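Local coordinates for protein terminal oxygenase component of carbazole (Janthinobacterium sp., PDB 7BUG) that catalyses, as the terminal oxygenase of the carbazole 1,9a-dioxygenase system, the angular dioxygenation of carbazole, using a Rieske [2Fe-2S] cluster and a mononuclear iron, at residues A2-E6 against V19-L23; L192-L198 against P274-P278. All coordinates share one frame; numbering follows the deposited sequence.

The two contacts follow one another along the chain, neither nested nor crossed: contact 1 is closed before contact 2 opens. At the N terminus, residues 2-6 pack against residues 19-23, on helix 16-20, closing a short excursion through helix 6-9 and into helix 16-20. The chain then runs through the Rieske domain and on into the catalytic domain, where contact 2 joins residues 192-198, on helix 191-195, to the loop between strands 269-273 and 281-288, a closure spanning 75 residues that are largely strand and loop. The centres of contacts 1 and 2 are 38 Å apart, on opposite sides of the chain's centre, and the two do not touch.

Contact 1 of 2, residues A2-E6 against V19-L23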
ATOM      1  N   ALA A   2      20.985  -8.165  -9.852  1.00 26.72           N
ATOM      2  CA  ALA A   2      20.949  -7.536  -8.475  1.00 26.13           C
ATOM      3  C   ALA A   2      19.549  -7.040  -8.082  1.00 25.59           C
ATOM      4  O   ALA A   2      19.262  -6.960  -6.870  1.00 32.13           O
ATOM      5  CB  ALA A   2      21.976  -6.415  -8.420  1.00 26.64           C
ATOM      6  N   ASN A   3      18.664  -6.713  -9.020  1.00 22.17           N
ATOM      7  CA  ASN A   3      17.370  -6.048  -8.700  1.00 21.55           C
ATOM      8  C   ASN A   3      16.163  -6.929  -9.070  1.00 20.52           C
ATOM      9  O   ASN A   3      15.078  -6.643  -8.588  1.00 26.61           O
ATOM     10  CB  ASN A   3      17.215  -4.713  -9.409  1.00 19.07           C
ATOM     11  CG  ASN A   3      18.229  -3.677  -8.950  1.00 20.65           C
ATOM     12  OD1 ASN A   3      18.419  -3.521  -7.741  1.00 21.86           O
ATOM     13  ND2 ASN A   3      18.864  -2.968  -9.870  1.00 17.74           N
ATOM     14  N   VAL A   4      16.350  -7.862  -9.976  1.00 19.09           N
ATOM     15  CA  VAL A   4      15.267  -8.653 -10.630  1.00 18.95           C
ATOM     16  C   VAL A   4      15.533 -10.136 -10.380  1.00 21.42           C
ATOM     17  O   VAL A   4      16.681 -10.524 -10.386  1.00 20.48           O
ATOM     18  CB  VAL A   4      15.243  -8.320 -12.127  1.00 19.15           C
ATOM     19  CG1 VAL A   4      14.358  -9.262 -12.938  1.00 20.69           C
ATOM     20  CG2 VAL A   4      14.795  -6.892 -12.347  1.00 18.86           C
ATOM     21  N   ASP A   5      14.458 -10.908 -10.210  1.00 23.06           N
ATOM     22  CA  ASP A   5      14.534 -12.385 -10.081  1.00 27.09           C
ATOM     23  C   ASP A   5      15.508 -12.927 -11.125  1.00 23.38           C
ATOM     24  O   ASP A   5      15.321 -12.667 -12.323  1.00 22.25           O
ATOM     25  CB  ASP A   5      13.143 -12.986 -10.236  1.00 29.76           C
ATOM     26  CG  ASP A   5      13.076 -14.371  -9.625  1.00 36.82           C
ATOM     27  OD1 ASP A   5      13.693 -15.296 -10.195  1.00 34.33           O
ATOM     28  OD2 ASP A   5      12.503 -14.483  -8.537  1.00 45.25           O
ATOM     29  N   GLU A   6      16.503 -13.694 -10.698  1.00 25.20           N
ATOM     30  CA  GLU A   6      17.455 -14.371 -11.630  1.00 27.34           C
ATOM     31  C   GLU A   6      16.680 -15.191 -12.664  1.00 25.26           C
ATOM     32  O   GLU A   6      17.152 -15.301 -13.832  1.00 24.41           O
ATOM     33  CB  GLU A   6      18.445 -15.264 -10.874  1.00 32.28           C
ATOM     34  CG  GLU A   6      19.591 -14.512 -10.210  1.00 36.40           C
ATOM     35  CD  GLU A   6      20.440 -13.593 -11.079  1.00 44.55           C
ATOM     36  OE1 GLU A   6      20.670 -13.921 -12.273  1.00 44.43           O
ATOM     37  OE2 GLU A   6      20.859 -12.517 -10.566  1.00 44.53           O
ATOM     38  N   VAL A  19      17.319  -5.011 -18.204  1.00 14.96           N
ATOM     39  CA  VAL A  19      16.147  -5.474 -17.410  1.00 15.10           C
ATOM     40  C   VAL A  19      16.461  -5.397 -15.917  1.00 14.61           C
ATOM     41  O   VAL A  19      15.559  -5.100 -15.102  1.00 15.07           O
ATOM     42  CB  VAL A  19      15.713  -6.881 -17.855  1.00 15.26           C
ATOM     43  CG1 VAL A  19      14.670  -7.405 -16.910  1.00 16.98           C
ATOM     44  CG2 VAL A  19      15.232  -6.828 -19.277  1.00 18.24           C
ATOM     45  N   ASP A  20      17.717  -5.584 -15.509  1.00 13.71           N
ATOM     46  CA  ASP A  20      18.058  -5.473 -14.089  1.00 14.30           C
ATOM     47  C   ASP A  20      18.036  -4.005 -13.630  1.00 13.88           C
ATOM     48  O   ASP A  20      17.954  -3.742 -12.389  1.00 14.36           O
ATOM     49  CB  ASP A  20      19.448  -6.058 -13.844  1.00 15.19           C
ATOM     50  CG  ASP A  20      19.679  -6.443 -12.419  1.00 17.87           C
ATOM     51  OD1 ASP A  20      18.718  -6.881 -11.779  1.00 18.06           O
ATOM     52  OD2 ASP A  20      20.862  -6.401 -12.016  1.00 22.35           O
ATOM     53  N   ALA A  21      18.167  -3.062 -14.552  1.00 13.98           N
ATOM     54  CA  ALA A  21      18.434  -1.642 -14.210  1.00 12.30           C
ATOM     55  C   ALA A  21      17.151  -0.867 -13.854  1.00 11.97           C
ATOM     56  O   ALA A  21      16.922   0.231 -14.364  1.00 11.59           O
ATOM     57  CB  ALA A  21      19.285  -0.994 -15.258  1.00 12.56           C
ATOM     58  N   LYS A  22      16.368  -1.406 -12.919  1.00 13.89           N
ATOM     59  CA  LYS A  22      15.089  -0.845 -12.455  1.00 14.82           C
ATOM     60  C   LYS A  22      15.284   0.551 -11.855  1.00 15.03           C
ATOM     61  O   LYS A  22      14.389   1.422 -12.024  1.00 13.17           O
ATOM     62  CB  LYS A  22      14.461  -1.836 -11.466  1.00 17.93           C
ATOM     63  CG  LYS A  22      13.092  -1.435 -10.965  1.00 26.32           C
ATOM     64  CD  LYS A  22      12.559  -2.478 -10.022  1.00 27.81           C
ATOM     65  CE  LYS A  22      12.439  -3.817 -10.710  1.00 31.34           C
ATOM     66  NZ  LYS A  22      11.234  -4.517 -10.207  1.00 31.60           N
ATOM     67  N   LEU A  23      16.426   0.803 -11.205  1.00 13.68           N
ATOM     68  CA  LEU A  23      16.739   2.116 -10.581  1.00 15.44           C
ATOM     69  C   LEU A  23      17.605   3.002 -11.473  1.00 13.99           C
ATOM     70  O   LEU A  23      17.991   4.101 -11.005  1.00 15.87           O
ATOM     71  CB  LEU A  23      17.466   1.877  -9.251  1.00 16.28           C
ATOM     72  CG  LEU A  23      16.594   1.476  -8.086  1.00 21.03           C
ATOM     73  CD1 LEU A  23      17.472   1.011  -6.928  1.00 24.35           C
ATOM     74  CD2 LEU A  23      15.678   2.630  -7.651  1.00 23.71           C
TER
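Asp20, of the helix 16-20 region and just before an inverse gamma turn centred on Ala21, turns its carboxylate onto the start of the chain, where it accepts from three consecutive main-chain nitrogens, those of Ala2, Asn3 and Val4. From CB the side chain leaves with CG anti to the backbone N (chi1 -159°), which swings the carboxylate across to residues 2-4; CG itself lies 3.4 Å from Ala2 N. OD2 takes a hydrogen bond from Ala2 N at 2.8 Å, on its syn side and 17° out of the carboxylate plane. OD1 is met by Asn3 N at 2.8 Å, also syn, and weakly by Val4 N at 3.1 Å. Two oxygens thus share three main-chain nitrogens, which is likely to favour the ionised acid. An alanine in place of Asp20 would probably leave the nitrogens of Ala2, Asn3 and Val4 without the carboxylate that accepts from them and let the first residues lift from the helix. Beside this, Val4 CG2 rests 3.4 Å from Val19 O, and Leu9 of helix 6-9 packs on Val4, Val19 and Asp20. Asn3 ND2 donates a hydrogen bond to Asp20 O at 2.8 Å, with the oxygen in its amide plane, and a second to Gln377 O. Lys22 N, whose 2.9 Å hydrogen bond to Asp20 O closes the gamma turn, reaches that oxygen from the face opposite Asn3 ND2.

Contact 2 of 2, residues L192-L198 against P274-P278; sequences LVKDNDL and PFPNP
Asn196 gives its amide nitrogen to the loop 274-278 twice. ND2 makes a fairly straight hydrogen bond to Asn277 OD1 at 2.9 Å (N-H...O angle 164°), with the acceptor almost in the plane of the Asn196 amide, and a weak, bent one to Pro276 O at 2.9 Å. The two amide planes are turned 43° apart. Next to these bonds, mostly apolar side chains meet. Leu192 presses CD2 on Phe275 CZ at 3.7 Å and on Pro276 CB at 3.8 Å, and Leu198 CD1 lies 4.3 Å from Phe275 CE1. Separately, Leu198 CD2 sits 3.7 Å from Pro276 O. Leu192 has CG anti to its own nitrogen (chi1 168°), which carries the branch across to the proline and the phenylalanine.

In the next shell, Lys256 NZ bonds both Asn196 OD1 and Asn277 OD1, and Asp279 OD1 holds Asn277 ND2. A Schellman motif ends the helix, with Asp197, a magnesium ligand in another crystal structure of this protein but without magnesium here, as its C-prime residue. Cis peptide bonds precede Pro274 and Pro276. All this lies in the catalytic ring-hydroxylase domain, the Phe275 side chain about 7 Å from that of the iron ligand His187. Farther out, Phe329 meets Leu192 and the Phe275 ring, and helix 307-327 packs Met324 on Leu192 and Asn196 and Trp321 on Asn277, next to the loop that links strands 269-273 and 281-288.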
ATOM      1  N   LEU A 192      -0.647  20.009 -32.235  1.00 25.39           N
ATOM      2  CA  LEU A 192       0.636  20.452 -32.858  1.00 26.15           C
ATOM      3  C   LEU A 192       0.621  20.030 -34.332  1.00 24.69           C
ATOM      4  O   LEU A 192       0.985  20.825 -35.200  1.00 28.71           O
ATOM      5  CB  LEU A 192       1.853  19.858 -32.122  1.00 23.07           C
ATOM      6  CG  LEU A 192       3.202  20.018 -32.834  1.00 24.78           C
ATOM      7  CD1 LEU A 192       3.639  21.464 -32.835  1.00 25.59           C
ATOM      8  CD2 LEU A 192       4.296  19.174 -32.173  1.00 23.09           C
ATOM      9  N   VAL A 193       0.221  18.792 -34.606  1.00 28.44           N
ATOM     10  CA  VAL A 193       0.242  18.193 -35.963  1.00 27.65           C
ATOM     11  C   VAL A 193      -0.703  19.042 -36.854  1.00 31.88           C
ATOM     12  O   VAL A 193      -0.324  19.357 -38.002  1.00 28.91           O
ATOM     13  CB  VAL A 193      -0.145  16.702 -35.887  1.00 28.76           C
ATOM     14  CG1 VAL A 193      -0.393  16.098 -37.248  1.00 28.50           C
ATOM     15  CG2 VAL A 193       0.901  15.865 -35.135  1.00 27.47           C
ATOM     16  N   LYS A 194      -1.840  19.486 -36.316  1.00 33.31           N
ATOM     17  CA  LYS A 194      -2.827  20.293 -37.097  1.00 39.78           C
ATOM     18  C   LYS A 194      -2.324  21.736 -37.241  1.00 34.42           C
ATOM     19  O   LYS A 194      -2.170  22.188 -38.364  1.00 40.63           O
ATOM     20  CB  LYS A 194      -4.215  20.290 -36.443  1.00 46.41           C
ATOM     21  CG  LYS A 194      -4.672  18.965 -35.845  1.00 52.34           C
ATOM     22  CD  LYS A 194      -6.110  18.990 -35.334  1.00 57.52           C
ATOM     23  CE  LYS A 194      -6.531  17.689 -34.677  1.00 59.53           C
ATOM     24  NZ  LYS A 194      -6.664  16.593 -35.667  1.00 59.72           N
ATOM     25  N   ASP A 195      -2.108  22.437 -36.132  1.00 32.08           N
ATOM     26  CA  ASP A 195      -1.801  23.886 -36.117  1.00 33.60           C
ATOM     27  C   ASP A 195      -0.380  24.180 -36.598  1.00 38.69           C
ATOM     28  O   ASP A 195      -0.150  25.368 -36.924  1.00 42.79           O
ATOM     29  CB  ASP A 195      -1.989  24.502 -34.745  1.00 33.55           C
ATOM     30  CG  ASP A 195      -3.435  24.583 -34.302  1.00 40.60           C
ATOM     31  OD1 ASP A 195      -4.294  24.098 -35.053  1.00 37.60           O
ATOM     32  OD2 ASP A 195      -3.665  25.094 -33.182  1.00 44.67           O
ATOM     33  N   ASN A 196       0.556  23.216 -36.565  1.00 34.52           N
ATOM     34  CA  ASN A 196       1.926  23.451 -37.111  1.00 33.08           C
ATOM     35  C   ASN A 196       2.115  22.664 -38.402  1.00 30.34           C
ATOM     36  O   ASN A 196       3.223  22.664 -38.922  1.00 31.56           O
ATOM     37  CB  ASN A 196       3.073  23.149 -36.128  1.00 33.30           C
ATOM     38  CG  ASN A 196       4.334  23.894 -36.512  1.00 37.56           C
ATOM     39  OD1 ASN A 196       4.245  25.068 -36.912  1.00 32.56           O
ATOM     40  ND2 ASN A 196       5.494  23.242 -36.376  1.00 25.84           N
ATOM     41  N   ASP A 197       1.068  22.028 -38.928  1.00 36.03           N
ATOM     42  CA  ASP A 197       1.074  21.577 -40.335  1.00 36.66           C
ATOM     43  C   ASP A 197       2.100  20.463 -40.559  1.00 38.61           C
ATOM     44  O   ASP A 197       2.669  20.405 -41.666  1.00 36.41           O
ATOM     45  CB  ASP A 197       1.404  22.767 -41.242  1.00 42.12           C
ATOM     46  CG  ASP A 197       0.571  22.767 -42.496  1.00 48.15           C
ATOM     47  OD1 ASP A 197      -0.654  22.700 -42.341  1.00 52.57           O
ATOM     48  OD2 ASP A 197       1.161  22.787 -43.601  1.00 54.22           O
ATOM     49  N   LEU A 198       2.308  19.569 -39.585  1.00 30.76           N
ATOM     50  CA  LEU A 198       3.379  18.544 -39.700  1.00 30.15           C
ATOM     51  C   LEU A 198       2.956  17.413 -40.634  1.00 27.89           C
ATOM     52  O   LEU A 198       1.818  16.946 -40.546  1.00 31.67           O
ATOM     53  CB  LEU A 198       3.690  17.971 -38.312  1.00 29.47           C
ATOM     54  CG  LEU A 198       4.077  18.981 -37.239  1.00 29.33           C
ATOM     55  CD1 LEU A 198       4.414  18.280 -35.923  1.00 30.07           C
ATOM     56  CD2 LEU A 198       5.268  19.814 -37.696  1.00 31.54           C
ATOM     57  N   PRO A 274      14.694  17.784 -36.985  1.00 18.93           N
ATOM     58  CA  PRO A 274      14.222  18.911 -36.194  1.00 19.49           C
ATOM     59  C   PRO A 274      12.867  18.574 -35.546  1.00 19.73           C
ATOM     60  O   PRO A 274      12.172  17.696 -35.984  1.00 21.06           O
ATOM     61  CB  PRO A 274      14.118  20.028 -37.260  1.00 20.23           C
ATOM     62  CG  PRO A 274      13.736  19.322 -38.519  1.00 21.04           C
ATOM     63  CD  PRO A 274      14.333  17.934 -38.405  1.00 21.00           C
ATOM     64  N   PHE A 275      12.512  19.297 -34.500  1.00 18.61           N
ATOM     65  CA  PHE A 275      11.214  19.143 -33.799  1.00 19.67           C
ATOM     66  C   PHE A 275      11.099  20.207 -32.740  1.00 18.97           C
ATOM     67  O   PHE A 275      12.123  20.522 -32.145  1.00 17.58           O
ATOM     68  CB  PHE A 275      11.115  17.784 -33.113  1.00 18.87           C
ATOM     69  CG  PHE A 275       9.683  17.370 -32.903  1.00 19.66           C
ATOM     70  CD1 PHE A 275       8.970  16.801 -33.943  1.00 20.12           C
ATOM     71  CD2 PHE A 275       9.062  17.592 -31.684  1.00 20.29           C
ATOM     72  CE1 PHE A 275       7.636  16.472 -33.759  1.00 20.19           C
ATOM     73  CE2 PHE A 275       7.722  17.258 -31.510  1.00 21.02           C
ATOM     74  CZ  PHE A 275       7.024  16.720 -32.564  1.00 19.48           C
ATOM     75  N   PRO A 276       9.924  20.821 -32.456  1.00 18.81           N
ATOM     76  CA  PRO A 276       8.639  20.564 -33.153  1.00 21.03           C
ATOM     77  C   PRO A 276       8.413  21.436 -34.407  1.00 24.56           C
ATOM     78  O   PRO A 276       7.325  21.412 -35.010  1.00 23.86           O
ATOM     79  CB  PRO A 276       7.661  20.968 -32.044  1.00 19.68           C
ATOM     80  CG  PRO A 276       8.346  22.165 -31.429  1.00 22.35           C
ATOM     81  CD  PRO A 276       9.763  21.682 -31.286  1.00 20.45           C
ATOM     82  N   ASN A 277       9.473  22.128 -34.818  1.00 21.78           N
ATOM     83  CA  ASN A 277       9.522  23.028 -36.010  1.00 22.64           C
ATOM     84  C   ASN A 277      10.852  22.802 -36.720  1.00 23.88           C
ATOM     85  O   ASN A 277      11.821  22.334 -36.109  1.00 21.32           O
ATOM     86  CB  ASN A 277       9.251  24.460 -35.583  1.00 23.00           C
ATOM     87  CG  ASN A 277       8.668  25.317 -36.689  1.00 25.56           C
ATOM     88  OD1 ASN A 277       7.687  24.922 -37.305  1.00 21.88           O
ATOM     89  ND2 ASN A 277       9.288  26.460 -36.947  1.00 27.38           N
ATOM     90  N   PRO A 278      10.964  23.049 -38.052  1.00 24.35           N
ATOM     91  CA  PRO A 278      12.195  22.723 -38.773  1.00 23.82           C
ATOM     92  C   PRO A 278      13.464  23.448 -38.305  1.00 23.12           C
ATOM     93  O   PRO A 278      14.511  23.008 -38.714  1.00 25.32           O
ATOM     94  CB  PRO A 278      11.838  23.023 -40.244  1.00 27.22           C
ATOM     95  CG  PRO A 278      10.337  22.783 -40.264  1.00 27.28           C
ATOM     96  CD  PRO A 278       9.871  23.421 -38.981  1.00 26.38           C
TER